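Local coordinates for protein alpha-acetolactate decarboxylase (Bacillus subtilis subsp. spizizenii, PDB 6J3D) that binds zinc and probably decarboxylates (2S)-2-acetolactate to (R)-acetoin, a step on the route from pyruvate to (R,R)-butane-2,3-diol, at residues D45-E50 with G91-F96; F62-G67 with L152-Y157; T100-D105 with T220-Q225; A135-G140 with T178-L183. All coordinates share one frame; numbering follows the deposited sequence.

Contact 1: D45-E50 with G91-F96; sequences DFELSE and GDLSPF
F46 and S94 form the hydrogen-bonded pair, and E47 and L93 the non-hydrogen-bonded pair, of a short antiparallel ribbon. S94 N donates to F46 O at 3.1 Å, in the plane of that carbonyl. Past the E47 pair, L48 N bonds to D92 O over 2.9 Å and almost straight (164°), though tilted from the carbonyl plane. L48 starts a 3-10 turn, its side chain reaching back across the partner strand. CB stands 3.7 Å from D92 O, and chi1 (-64°), setting CG next to the backbone N, keeps it beside that oxygen. The branch then divides: CD1 meets D92 CB at 3.9 Å, while CD2 lies 4.0 Å from S94 CB. F62 and F99 also touch this leucine, whose forked apolar tip suits a buried place. Trimming L48 to an alanine would probably strip D92 CB and S94 CB of their apolar neighbour and leave a gap facing F62 and F99. F46 packs on Y29 and V31 of strand 27-31. On the face opposite F46 and S94, E47 and L93 run side by side, and the bend at chi2 of E47 brings its CD within 3.5 Å of L93 CD2. The carboxylate ends at a water that donates to E47 OE1 and D92 O and accepts from S49 N and G91 N. D92 turns its carboxylate to Q89 N and R78; S94 OG bonds to T61 O and accepts from F96 N in an ST turn. Water and a glutamate thus serve the exposed side, leucine methyls and a serine bonded to backbone partners the buried one.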
loop_
_atom_site.group_PDB
_atom_site.type_symbol
_atom_site.label_atom_id
_atom_site.label_comp_id
_atom_site.label_asym_id
_atom_site.label_seq_id
_atom_site.Cartn_x
_atom_site.Cartn_y
_atom_site.Cartn_z
ATOM N N ASP A 45 -17.855 3.612 -3.569
ATOM C CA ASP A 45 -18.197 4.168 -4.858
ATOM C C ASP A 45 -17.612 3.422 -6.032
ATOM O O ASP A 45 -17.724 3.884 -7.155
ATOM C CB ASP A 45 -17.800 5.647 -4.958
ATOM C CG ASP A 45 -16.285 5.894 -4.905
ATOM O OD1 ASP A 45 -15.479 4.958 -4.696
ATOM O OD2 ASP A 45 -15.904 7.085 -5.104
ATOM N N PHE A 46 -17.046 2.249 -5.800
ATOM C CA PHE A 46 -16.431 1.506 -6.896
ATOM C C PHE A 46 -17.493 0.716 -7.658
ATOM O O PHE A 46 -18.186 -0.129 -7.081
ATOM C CB PHE A 46 -15.303 0.605 -6.400
ATOM C CG PHE A 46 -14.667 -0.183 -7.494
ATOM C CD1 PHE A 46 -13.757 0.417 -8.373
ATOM C CD2 PHE A 46 -14.982 -1.528 -7.677
ATOM C CE1 PHE A 46 -13.159 -0.374 -9.409
ATOM C CE2 PHE A 46 -14.389 -2.283 -8.680
ATOM C CZ PHE A 46 -13.509 -1.698 -9.567
ATOM N N GLU A 47 -17.623 1.025 -8.940
ATOM C CA GLU A 47 -18.594 0.370 -9.813
ATOM C C GLU A 47 -18.072 -0.969 -10.294
ATOM O O GLU A 47 -17.113 -1.029 -11.047
ATOM C CB GLU A 47 -18.839 1.267 -11.026
ATOM C CG GLU A 47 -19.513 2.587 -10.658
ATOM C CD GLU A 47 -21.040 2.522 -10.631
ATOM O OE1 GLU A 47 -21.648 1.511 -11.078
ATOM O OE2 GLU A 47 -21.659 3.531 -10.183
ATOM N N LEU A 48 -18.719 -2.047 -9.872
ATOM C CA LEU A 48 -18.275 -3.398 -10.267
ATOM C C LEU A 48 -18.464 -3.697 -11.769
ATOM O O LEU A 48 -17.841 -4.639 -12.286
ATOM C CB LEU A 48 -18.939 -4.485 -9.394
ATOM C CG LEU A 48 -18.512 -4.363 -7.915
ATOM C CD1 LEU A 48 -19.293 -5.332 -7.045
ATOM C CD2 LEU A 48 -17.032 -4.615 -7.762
ATOM N N SER A 49 -19.223 -2.840 -12.453
ATOM C CA SER A 49 -19.256 -2.833 -13.921
ATOM C C SER A 49 -17.860 -2.594 -14.500
ATOM O O SER A 49 -17.599 -3.008 -15.626
ATOM C CB SER A 49 -20.230 -1.787 -14.475
ATOM O OG SER A 49 -19.972 -0.473 -14.022
ATOM N N GLU A 50 -16.963 -2.000 -13.720
ATOM C CA GLU A 50 -15.590 -1.734 -14.151
ATOM C C GLU A 50 -14.640 -2.913 -14.003
ATOM O O GLU A 50 -13.497 -2.818 -14.420
ATOM C CB GLU A 50 -15.005 -0.549 -13.391
ATOM N N GLY A 91 -24.340 -1.598 -11.934
ATOM C CA GLY A 91 -24.970 -0.883 -10.845
ATOM C C GLY A 91 -24.451 -1.352 -9.486
ATOM O O GLY A 91 -24.537 -0.604 -8.507
ATOM N N ASP A 92 -23.885 -2.553 -9.411
ATOM C CA ASP A 92 -23.382 -3.043 -8.132
ATOM C C ASP A 92 -22.152 -2.209 -7.727
ATOM O O ASP A 92 -21.350 -1.817 -8.586
ATOM C CB ASP A 92 -22.977 -4.535 -8.210
ATOM C CG ASP A 92 -24.148 -5.490 -8.357
ATOM O OD1 ASP A 92 -25.340 -5.132 -8.242
ATOM O OD2 ASP A 92 -23.850 -6.677 -8.578
ATOM N N LEU A 93 -21.993 -1.978 -6.418
ATOM C CA LEU A 93 -20.932 -1.166 -5.883
ATOM C C LEU A 93 -20.245 -1.903 -4.754
ATOM O O LEU A 93 -20.825 -2.778 -4.109
ATOM C CB LEU A 93 -21.535 0.132 -5.332
ATOM C CG LEU A 93 -22.184 1.102 -6.327
ATOM C CD1 LEU A 93 -22.908 2.216 -5.554
ATOM C CD2 LEU A 93 -21.149 1.721 -7.254
ATOM N N SER A 94 -18.996 -1.563 -4.511
ATOM C CA SER A 94 -18.236 -2.165 -3.442
ATOM C C SER A 94 -17.393 -1.146 -2.648
ATOM O O SER A 94 -16.739 -0.235 -3.219
ATOM C CB SER A 94 -17.251 -3.223 -4.008
ATOM O OG SER A 94 -16.398 -3.755 -2.971
ATOM N N PRO A 95 -17.340 -1.368 -1.327
ATOM C CA PRO A 95 -16.436 -0.646 -0.452
ATOM C C PRO A 95 -15.067 -1.286 -0.265
ATOM O O PRO A 95 -14.206 -0.612 0.327
ATOM C CB PRO A 95 -17.167 -0.688 0.879
ATOM C CG PRO A 95 -17.779 -2.087 0.891
ATOM C CD PRO A 95 -18.221 -2.272 -0.566
ATOM N N PHE A 96 -14.860 -2.517 -0.732
ATOM C CA PHE A 96 -13.619 -3.204 -0.481
ATOM C C PHE A 96 -13.548 -4.423 -1.354
ATOM O O PHE A 96 -14.413 -5.300 -1.251
ATOM C CB PHE A 96 -13.522 -3.663 0.982
ATOM C CG PHE A 96 -12.243 -4.425 1.298
ATOM C CD1 PHE A 96 -11.044 -3.739 1.422
ATOM C CD2 PHE A 96 -12.231 -5.779 1.485
ATOM C CE1 PHE A 96 -9.844 -4.383 1.713
ATOM C CE2 PHE A 96 -10.998 -6.450 1.780
ATOM C CZ PHE A 96 -9.820 -5.720 1.875
HETATM O O HOH W 1 -15.219 2.043 -2.972
HETATM O O HOH W 2 -21.501 -1.182 -11.286
#

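Contact 2: F62-G67 with L152-Y157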
loop_
_atom_site.group_PDB
_atom_site.type_symbol
_atom_site.label_atom_id
_atom_site.label_comp_id
_atom_site.label_asym_id
_atom_site.label_seq_id
_atom_site.Cartn_x
_atom_site.Cartn_y
_atom_site.Cartn_z
ATOM N N PHE A 62 -19.631 -6.188 -0.961
ATOM C CA PHE A 62 -20.481 -5.303 -1.721
ATOM C C PHE A 62 -20.915 -4.202 -0.762
ATOM O O PHE A 62 -20.789 -4.342 0.465
ATOM C CB PHE A 62 -21.713 -6.045 -2.219
ATOM C CG PHE A 62 -21.440 -7.022 -3.318
ATOM C CD1 PHE A 62 -21.656 -6.695 -4.655
ATOM C CD2 PHE A 62 -21.003 -8.306 -3.026
ATOM C CE1 PHE A 62 -21.452 -7.635 -5.665
ATOM C CE2 PHE A 62 -20.769 -9.195 -4.019
ATOM C CZ PHE A 62 -20.971 -8.861 -5.339
ATOM N N ASN A 63 -21.479 -3.135 -1.324
ATOM C CA ASN A 63 -22.054 -2.090 -0.505
ATOM C C ASN A 63 -23.056 -2.641 0.479
ATOM O O ASN A 63 -23.798 -3.589 0.164
ATOM C CB ASN A 63 -22.677 -0.980 -1.358
ATOM C CG ASN A 63 -21.688 0.070 -1.745
ATOM O OD1 ASN A 63 -20.462 -0.182 -1.804
ATOM N ND2 ASN A 63 -22.202 1.286 -2.000
ATOM N N LYS A 64 -23.015 -2.070 1.688
ATOM C CA LYS A 64 -23.815 -2.496 2.847
ATOM C C LYS A 64 -23.438 -3.867 3.400
ATOM O O LYS A 64 -24.193 -4.419 4.200
ATOM C CB LYS A 64 -25.327 -2.468 2.552
ATOM C CG LYS A 64 -25.783 -1.220 1.857
ATOM C CD LYS A 64 -27.309 -1.095 1.859
ATOM C CE LYS A 64 -27.854 -0.616 3.231
ATOM N NZ LYS A 64 -27.405 0.689 3.783
ATOM N N LEU A 65 -22.289 -4.424 2.980
ATOM C CA LEU A 65 -21.902 -5.795 3.311
ATOM C C LEU A 65 -22.936 -6.776 2.836
ATOM O O LEU A 65 -23.137 -7.848 3.444
ATOM C CB LEU A 65 -21.630 -6.015 4.812
ATOM C CG LEU A 65 -20.525 -5.189 5.496
ATOM C CD1 LEU A 65 -20.309 -5.791 6.910
ATOM C CD2 LEU A 65 -19.216 -5.193 4.689
ATOM N N ASP A 66 -23.580 -6.450 1.722
ATOM C CA ASP A 66 -24.639 -7.311 1.214
ATOM C C ASP A 66 -24.024 -8.445 0.399
ATOM O O ASP A 66 -24.060 -8.441 -0.818
ATOM C CB ASP A 66 -25.631 -6.519 0.386
ATOM C CG ASP A 66 -26.854 -7.334 -0.010
ATOM O OD1 ASP A 66 -27.008 -8.545 0.413
ATOM O OD2 ASP A 66 -27.704 -6.794 -0.775
ATOM N N GLY A 67 -23.459 -9.422 1.094
ATOM C CA GLY A 67 -22.864 -10.592 0.433
ATOM C C GLY A 67 -21.365 -10.539 0.210
ATOM O O GLY A 67 -20.714 -9.487 0.355
ATOM N N LEU A 152 -26.295 -7.943 4.735
ATOM C CA LEU A 152 -26.714 -6.548 4.583
ATOM C C LEU A 152 -26.900 -5.868 5.941
ATOM O O LEU A 152 -27.614 -6.381 6.819
ATOM C CB LEU A 152 -27.993 -6.455 3.738
ATOM C CG LEU A 152 -28.509 -5.007 3.485
ATOM C CD1 LEU A 152 -28.998 -4.835 2.057
ATOM C CD2 LEU A 152 -29.593 -4.668 4.467
ATOM N N GLN A 153 -26.243 -4.715 6.075
ATOM C CA GLN A 153 -26.272 -3.886 7.266
ATOM C C GLN A 153 -27.148 -2.665 7.000
ATOM O O GLN A 153 -27.233 -2.201 5.862
ATOM C CB GLN A 153 -24.866 -3.400 7.599
ATOM C CG GLN A 153 -23.850 -4.498 7.792
ATOM C CD GLN A 153 -24.055 -5.282 9.074
ATOM O OE1 GLN A 153 -24.020 -4.713 10.177
ATOM N NE2 GLN A 153 -24.228 -6.599 8.950
ATOM N N GLU A 154 -27.771 -2.144 8.053
ATOM C CA GLU A 154 -28.577 -0.915 7.977
ATOM C C GLU A 154 -27.876 0.198 8.759
ATOM O O GLU A 154 -27.235 -0.054 9.783
ATOM C CB GLU A 154 -29.979 -1.138 8.565
ATOM C CG GLU A 154 -30.694 -2.400 8.094
ATOM C CD GLU A 154 -31.207 -2.333 6.657
ATOM O OE1 GLU A 154 -30.967 -1.314 5.967
ATOM O OE2 GLU A 154 -31.854 -3.324 6.217
ATOM N N LYS A 155 -27.990 1.421 8.255
ATOM C CA LYS A 155 -27.431 2.576 8.921
ATOM C C LYS A 155 -28.222 2.827 10.208
ATOM O O LYS A 155 -29.410 2.544 10.259
ATOM C CB LYS A 155 -27.490 3.810 8.009
ATOM C CG LYS A 155 -26.513 3.768 6.842
ATOM C CD LYS A 155 -26.152 5.188 6.382
ATOM C CE LYS A 155 -25.448 5.180 5.035
ATOM N NZ LYS A 155 -25.260 6.562 4.559
ATOM N N PRO A 156 -27.566 3.348 11.256
ATOM C CA PRO A 156 -26.149 3.700 11.345
ATOM C C PRO A 156 -25.256 2.463 11.513
ATOM O O PRO A 156 -25.508 1.614 12.370
ATOM C CB PRO A 156 -26.079 4.584 12.586
ATOM C CG PRO A 156 -27.211 4.145 13.427
ATOM C CD PRO A 156 -28.296 3.679 12.494
ATOM N N TYR A 157 -24.216 2.398 10.697
ATOM C CA TYR A 157 -23.353 1.214 10.629
ATOM C C TYR A 157 -22.532 1.045 11.891
ATOM O O TYR A 157 -22.083 2.038 12.496
ATOM C CB TYR A 157 -22.421 1.330 9.435
ATOM C CG TYR A 157 -23.101 1.223 8.089
ATOM C CD1 TYR A 157 -24.203 0.404 7.908
ATOM C CD2 TYR A 157 -22.615 1.921 6.985
ATOM C CE1 TYR A 157 -24.807 0.273 6.648
ATOM C CE2 TYR A 157 -23.201 1.793 5.734
ATOM C CZ TYR A 157 -24.310 0.989 5.577
ATOM O OH TYR A 157 -24.888 0.854 4.335
HETATM O O HOH W 3 -27.043 -9.887 2.693
#
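The hairpin turn joining strands 57-61 and 68-72 meets a surface loop here, with K64, L65 and D66 facing L152, Q153 and Y157. K64 and L65 both take left-handed backbone angles, and D66 centres an inverse gamma turn, so the chain reverses tightly on its way to E68, a zinc ligand in a structure of this protein, though not in this chain. The backbones are joined where Q153 N donates to K64 O at 2.8 Å, in the plane of that carbonyl. The same oxygen receives a CA-H...O contact from L152 CA at 3.3 Å. The K64 side chain crosses that of Y157 at about a right angle: its CG lies 3.4 Å from Y157 OH, its CE comes close to Q153 O, and bends at chi3 (78°) and chi4 (59°) curl the amine back. NZ thereby arrives at the edge of the tyrosine ring, near its plane, and bonds to Y157 OH at 2.6 Å. That hydroxyl is also bonded to D43, whose negative charge would probably favour the approach of the lysine. Deeper in, L65 CD1 packs on Q153 CG at 3.9 Å, while the glutamine amide turns to the backbone of E151. At the other end L152 CD1 rests 3.7 Å from D66 OD2. D66 OD1, salt-bridged to R80, accepts a hydrogen bond at 2.6 Å from a water that in turn accepts from L152 N.

Contact 3: T100-D105 with T220-Q225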
loop_
_atom_site.group_PDB
_atom_site.type_symbol
_atom_site.label_atom_id
_atom_site.label_comp_id
_atom_site.label_asym_id
_atom_site.label_seq_id
_atom_site.Cartn_x
_atom_site.Cartn_y
_atom_site.Cartn_z
ATOM N N THR A 100 -7.271 -9.093 -9.970
ATOM C CA THR A 100 -6.087 -9.239 -10.811
ATOM C C THR A 100 -6.434 -9.967 -12.110
ATOM O O THR A 100 -7.522 -10.527 -12.220
ATOM C CB THR A 100 -4.928 -9.929 -10.066
ATOM O OG1 THR A 100 -3.683 -9.669 -10.754
ATOM C CG2 THR A 100 -5.147 -11.473 -9.869
ATOM N N PHE A 101 -5.530 -9.922 -13.079
ATOM C CA PHE A 101 -5.569 -10.837 -14.226
ATOM C C PHE A 101 -4.707 -12.037 -13.852
ATOM O O PHE A 101 -3.463 -11.946 -13.795
ATOM C CB PHE A 101 -5.110 -10.144 -15.516
ATOM C CG PHE A 101 -6.064 -9.119 -15.996
ATOM C CD1 PHE A 101 -7.239 -9.493 -16.644
ATOM C CD2 PHE A 101 -5.869 -7.763 -15.709
ATOM C CE1 PHE A 101 -8.170 -8.529 -17.065
ATOM C CE2 PHE A 101 -6.793 -6.806 -16.145
ATOM C CZ PHE A 101 -7.935 -7.193 -16.807
ATOM N N PHE A 102 -5.357 -13.166 -13.600
ATOM C CA PHE A 102 -4.681 -14.340 -13.062
ATOM C C PHE A 102 -3.953 -15.058 -14.177
ATOM O O PHE A 102 -4.586 -15.439 -15.194
ATOM C CB PHE A 102 -5.691 -15.271 -12.423
ATOM C CG PHE A 102 -5.094 -16.402 -11.672
ATOM C CD1 PHE A 102 -4.854 -16.290 -10.322
ATOM C CD2 PHE A 102 -4.788 -17.595 -12.294
ATOM C CE1 PHE A 102 -4.308 -17.322 -9.601
ATOM C CE2 PHE A 102 -4.230 -18.654 -11.563
ATOM C CZ PHE A 102 -4.003 -18.521 -10.211
ATOM N N THR A 103 -2.657 -15.273 -13.970
ATOM C CA THR A 103 -1.833 -16.103 -14.860
ATOM C C THR A 103 -1.198 -17.222 -13.990
ATOM O O THR A 103 -0.676 -16.943 -12.908
ATOM C CB THR A 103 -0.788 -15.263 -15.612
ATOM O OG1 THR A 103 -0.047 -14.440 -14.694
ATOM C CG2 THR A 103 -1.469 -14.304 -16.616
ATOM N N PRO A 104 -1.259 -18.481 -14.435
ATOM C CA PRO A 104 -0.739 -19.537 -13.546
ATOM C C PRO A 104 0.769 -19.701 -13.636
ATOM O O PRO A 104 1.263 -20.563 -14.371
ATOM C CB PRO A 104 -1.463 -20.788 -14.047
ATOM C CG PRO A 104 -1.616 -20.526 -15.549
ATOM C CD PRO A 104 -1.947 -19.046 -15.610
ATOM N N ASP A 105 1.500 -18.974 -12.810
ATOM C CA ASP A 105 2.944 -19.051 -12.809
ATOM C C ASP A 105 3.532 -20.312 -12.121
ATOM O O ASP A 105 4.646 -20.751 -12.463
ATOM C CB ASP A 105 3.507 -17.772 -12.170
ATOM C CG ASP A 105 2.893 -16.505 -12.771
ATOM O OD1 ASP A 105 2.510 -16.497 -13.976
ATOM O OD2 ASP A 105 2.743 -15.520 -12.022
ATOM N N THR A 220 -5.957 -29.061 -7.449
ATOM C CA THR A 220 -4.895 -28.423 -8.188
ATOM C C THR A 220 -4.776 -26.995 -7.692
ATOM O O THR A 220 -5.763 -26.277 -7.649
ATOM C CB THR A 220 -5.143 -28.417 -9.698
ATOM O OG1 THR A 220 -5.239 -29.766 -10.169
ATOM C CG2 THR A 220 -3.942 -27.755 -10.438
ATOM N N VAL A 221 -3.561 -26.591 -7.330
ATOM C CA VAL A 221 -3.313 -25.260 -6.815
ATOM C C VAL A 221 -2.533 -24.528 -7.893
ATOM O O VAL A 221 -1.545 -25.058 -8.414
ATOM C CB VAL A 221 -2.496 -25.263 -5.522
ATOM C CG1 VAL A 221 -2.240 -23.809 -5.007
ATOM C CG2 VAL A 221 -3.222 -26.114 -4.466
ATOM N N THR A 222 -2.992 -23.321 -8.217
ATOM C CA THR A 222 -2.273 -22.410 -9.107
ATOM C C THR A 222 -2.031 -21.099 -8.409
ATOM O O THR A 222 -2.855 -20.635 -7.652
ATOM C CB THR A 222 -2.977 -22.247 -10.483
ATOM O OG1 THR A 222 -4.357 -21.889 -10.326
ATOM C CG2 THR A 222 -2.955 -23.578 -11.246
ATOM N N ILE A 223 -0.842 -20.555 -8.649
ATOM C CA ILE A 223 -0.364 -19.328 -8.015
ATOM C C ILE A 223 0.125 -18.366 -9.084
ATOM O O ILE A 223 0.882 -18.723 -10.005
ATOM C CB ILE A 223 0.745 -19.602 -7.008
ATOM C CG1 ILE A 223 0.293 -20.631 -5.987
ATOM C CG2 ILE A 223 1.214 -18.284 -6.292
ATOM C CD1 ILE A 223 1.373 -21.139 -5.104
ATOM N N SER A 224 -0.228 -17.099 -8.894
ATOM C CA SER A 224 0.144 -16.035 -9.818
ATOM C C SER A 224 0.872 -14.920 -9.015
ATOM O O SER A 224 0.289 -14.341 -8.092
ATOM C CB SER A 224 -1.124 -15.485 -10.485
ATOM O OG SER A 224 -0.866 -14.520 -11.523
ATOM N N GLN A 225 2.136 -14.648 -9.353
ATOM C CA GLN A 225 2.971 -13.712 -8.610
ATOM C C GLN A 225 2.715 -12.313 -9.109
ATOM O O GLN A 225 2.740 -12.098 -10.308
ATOM C CB GLN A 225 4.453 -14.115 -8.849
ATOM C CG GLN A 225 5.496 -13.203 -8.342
ATOM C CD GLN A 225 6.917 -13.673 -8.712
ATOM O OE1 GLN A 225 7.157 -14.857 -8.774
ATOM N NE2 GLN A 225 7.830 -12.731 -8.992
HETATM O O HOH W 4 1.923 -13.005 -12.794
#
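F102 lies flat against S224 in the first shell of this contact: S224 CB stands 4.0 Å from the centre of the ring, 20° off its normal, a CH-pi contact over one face. Next to it T222 OG1 comes obliquely to F102 CZ at 3.4 Å. CG of F102 anti to the backbone N (chi1 -172°) is what swings the ring from its loop onto strand 219-232. Replacing F102 by a serine would remove the ring and is likely to leave S224 CB and T222 without that cover. T103 N donates to S224 OG at 3.1 Å and 161°, a task for which serine offers a small acceptor. D105 OD2 accepts from Q225 N at 2.9 Å, met on the anti side and somewhat out of the carboxylate plane, while D105 N makes a weak bond to I223 O. The aspartate therefore extends the grip on the strand by its side chain. P104, centre of an inverse gamma turn and restricted by its own ring, bends the loop and sets its CB 4.1 Å from T222 CB. A water donates to D105 OD2 at 2.8 Å and to Q225 O, and bonds T103 OG1. Farther out, F57 stacks on F102, A135 touches it, and D56 accepts from its backbone N; Q225 packs on F240 of the second subunit. The contact thus ties the loop between strands 97-100 and 106-110 to strand 219-232 by an aromatic face laid over S224 CB and by loop groups matched to the strand's polar backbone and the S224 hydroxyl.

Contact 4: A135-G140 with T178-L183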
loop_
_atom_site.group_PDB
_atom_site.type_symbol
_atom_site.label_atom_id
_atom_site.label_comp_id
_atom_site.label_asym_id
_atom_site.label_seq_id
_atom_site.Cartn_x
_atom_site.Cartn_y
_atom_site.Cartn_z
ATOM N N ALA A 135 -1.755 -14.124 -6.148
ATOM C CA ALA A 135 -3.118 -14.608 -6.270
ATOM C C ALA A 135 -3.026 -16.116 -6.225
ATOM O O ALA A 135 -2.046 -16.687 -6.727
ATOM C CB ALA A 135 -3.714 -14.138 -7.585
ATOM N N ILE A 136 -3.982 -16.757 -5.581
ATOM C CA ILE A 136 -4.007 -18.218 -5.466
ATOM C C ILE A 136 -5.371 -18.790 -5.832
ATOM O O ILE A 136 -6.407 -18.182 -5.518
ATOM C CB ILE A 136 -3.537 -18.643 -4.072
ATOM C CG1 ILE A 136 -3.314 -20.143 -3.995
ATOM C CG2 ILE A 136 -4.505 -18.246 -3.013
ATOM C CD1 ILE A 136 -2.379 -20.500 -2.829
ATOM N N ARG A 137 -5.360 -19.960 -6.500
ATOM C CA ARG A 137 -6.569 -20.661 -6.840
ATOM C C ARG A 137 -6.414 -22.107 -6.487
ATOM O O ARG A 137 -5.382 -22.710 -6.817
ATOM C CB ARG A 137 -6.875 -20.570 -8.325
ATOM C CG ARG A 137 -8.111 -21.297 -8.768
ATOM C CD ARG A 137 -8.541 -20.801 -10.154
ATOM N NE ARG A 137 -9.660 -21.589 -10.648
ATOM C CZ ARG A 137 -10.342 -21.370 -11.772
ATOM N NH1 ARG A 137 -10.074 -20.330 -12.543
ATOM N NH2 ARG A 137 -11.315 -22.216 -12.108
ATOM N N ILE A 138 -7.447 -22.677 -5.862
ATOM C CA ILE A 138 -7.449 -24.092 -5.538
ATOM C C ILE A 138 -8.714 -24.691 -6.116
ATOM O O ILE A 138 -9.805 -24.304 -5.694
ATOM C CB ILE A 138 -7.415 -24.342 -4.033
ATOM C CG1 ILE A 138 -6.292 -23.586 -3.353
ATOM C CG2 ILE A 138 -7.312 -25.879 -3.763
ATOM C CD1 ILE A 138 -6.555 -23.428 -1.859
ATOM N N ASP A 139 -8.580 -25.637 -7.035
ATOM C CA ASP A 139 -9.765 -26.275 -7.627
ATOM C C ASP A 139 -9.814 -27.722 -7.238
ATOM O O ASP A 139 -8.817 -28.385 -7.310
ATOM C CB ASP A 139 -9.696 -26.265 -9.132
ATOM C CG ASP A 139 -9.703 -24.900 -9.714
ATOM O OD1 ASP A 139 -10.528 -24.044 -9.301
ATOM O OD2 ASP A 139 -8.720 -24.629 -10.473
ATOM N N GLY A 140 -10.967 -28.235 -6.867
ATOM C CA GLY A 140 -11.055 -29.675 -6.659
ATOM C C GLY A 140 -11.951 -30.054 -5.525
ATOM O O GLY A 140 -12.954 -29.411 -5.312
ATOM N N THR A 178 -14.100 -24.220 -5.973
ATOM C CA THR A 178 -12.947 -23.374 -6.187
ATOM C C THR A 178 -12.777 -22.403 -5.026
ATOM O O THR A 178 -13.736 -21.727 -4.621
ATOM C CB THR A 178 -13.111 -22.593 -7.542
ATOM O OG1 THR A 178 -13.106 -23.559 -8.626
ATOM C CG2 THR A 178 -11.995 -21.606 -7.721
ATOM N N ILE A 179 -11.561 -22.324 -4.509
ATOM C CA ILE A 179 -11.156 -21.311 -3.559
ATOM C C ILE A 179 -10.262 -20.381 -4.342
ATOM O O ILE A 179 -9.355 -20.832 -5.030
ATOM C CB ILE A 179 -10.348 -21.875 -2.360
ATOM C CG1 ILE A 179 -11.224 -22.690 -1.431
ATOM C CG2 ILE A 179 -9.684 -20.713 -1.552
ATOM C CD1 ILE A 179 -10.494 -23.401 -0.320
ATOM N N VAL A 180 -10.494 -19.088 -4.218
ATOM C CA VAL A 180 -9.620 -18.064 -4.800
ATOM C C VAL A 180 -9.331 -17.003 -3.785
ATOM O O VAL A 180 -10.158 -16.705 -2.889
ATOM C CB VAL A 180 -10.176 -17.392 -6.080
ATOM C CG1 VAL A 180 -10.173 -18.395 -7.249
ATOM C CG2 VAL A 180 -11.536 -16.751 -5.834
ATOM N N GLY A 181 -8.140 -16.415 -3.886
ATOM C CA GLY A 181 -7.845 -15.265 -3.075
ATOM C C GLY A 181 -6.451 -14.759 -3.283
ATOM O O GLY A 181 -5.819 -15.036 -4.289
ATOM N N PHE A 182 -5.977 -14.065 -2.260
ATOM C CA PHE A 182 -4.715 -13.365 -2.332
ATOM C C PHE A 182 -3.863 -13.638 -1.121
ATOM O O PHE A 182 -4.377 -13.833 -0.013
ATOM C CB PHE A 182 -4.969 -11.861 -2.472
ATOM C CG PHE A 182 -5.648 -11.482 -3.734
ATOM C CD1 PHE A 182 -4.934 -11.383 -4.904
ATOM C CD2 PHE A 182 -7.024 -11.265 -3.769
ATOM C CE1 PHE A 182 -5.595 -11.021 -6.101
ATOM C CE2 PHE A 182 -7.652 -10.921 -4.951
ATOM C CZ PHE A 182 -6.964 -10.828 -6.094
ATOM N N LEU A 183 -2.537 -13.628 -1.335
ATOM C CA LEU A 183 -1.544 -13.736 -0.270
ATOM C C LEU A 183 -0.862 -12.367 -0.203
ATOM O O LEU A 183 -0.358 -11.895 -1.230
ATOM C CB LEU A 183 -0.525 -14.802 -0.624
ATOM C CG LEU A 183 -0.944 -16.180 -1.061
ATOM C CD1 LEU A 183 0.281 -17.058 -0.885
ATOM C CD2 LEU A 183 -2.176 -16.698 -0.426
#
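I136 with G181 and I138 with I179 form the hydrogen-bonded pairs of an antiparallel ladder whose strand axes lie 154° apart in direction, four backbone bonds joining them. I136 N reaches G181 O at 2.8 Å, tilted from the carbonyl plane, whereas I138 N meets I179 O within it. On the face of the isoleucines, I136 CG2 touches L183 CD2 at 3.8 Å, and I138 CD1 packs on I179 CB. G181 puts no side chain on this face beside I136 CG2, and its nearly fully extended backbone (phi 178°) is readily taken by glycine. The ladder continues on both sides: strand 219-232 pairs with strand 133-139, and strand 195-202, which carries the zinc ligands H197 and H199, pairs with strand 175-184. On the opposite face F182 CE1 lies 3.9 Å from A135 CB, while V180 CG1 lies alongside R137 CG. R137 runs extended, CG anti to the backbone N (chi1 179°), and its NE forms a salt bridge to D139 OD1 at 2.9 Å, in the guanidinium plane and on the syn lone pair. T178 OG1 donates to that same oxygen at 2.7 Å from the anti side. R137 NH2 adds a weak third bond to OD1, and R137 NH1 bridges onward to D73.

Overall arrangement
Contacts 1 and 2 adjoin, their centres 14 Å apart: L93 O and N63 N, 2.9 Å from each other, probably share a hydrogen bond, and P95 packs on the hairpin turn. Contacts 3 and 4 are closer still, 8 Å between centres, because strands 219-232 and 133-139 are neighbours; S224 O to A135 N and T222 N to R137 O are both 2.8 Å. Contact 4 is nested in the loop that contact 3 closes. The zinc ion, held by H197, H199 and H210, is about 8 Å from G181 of contact 4, 9 Å from the side chain of L65 in contact 2 and 10 Å from that of S94 in contact 1. Contact 3 lies away from the site.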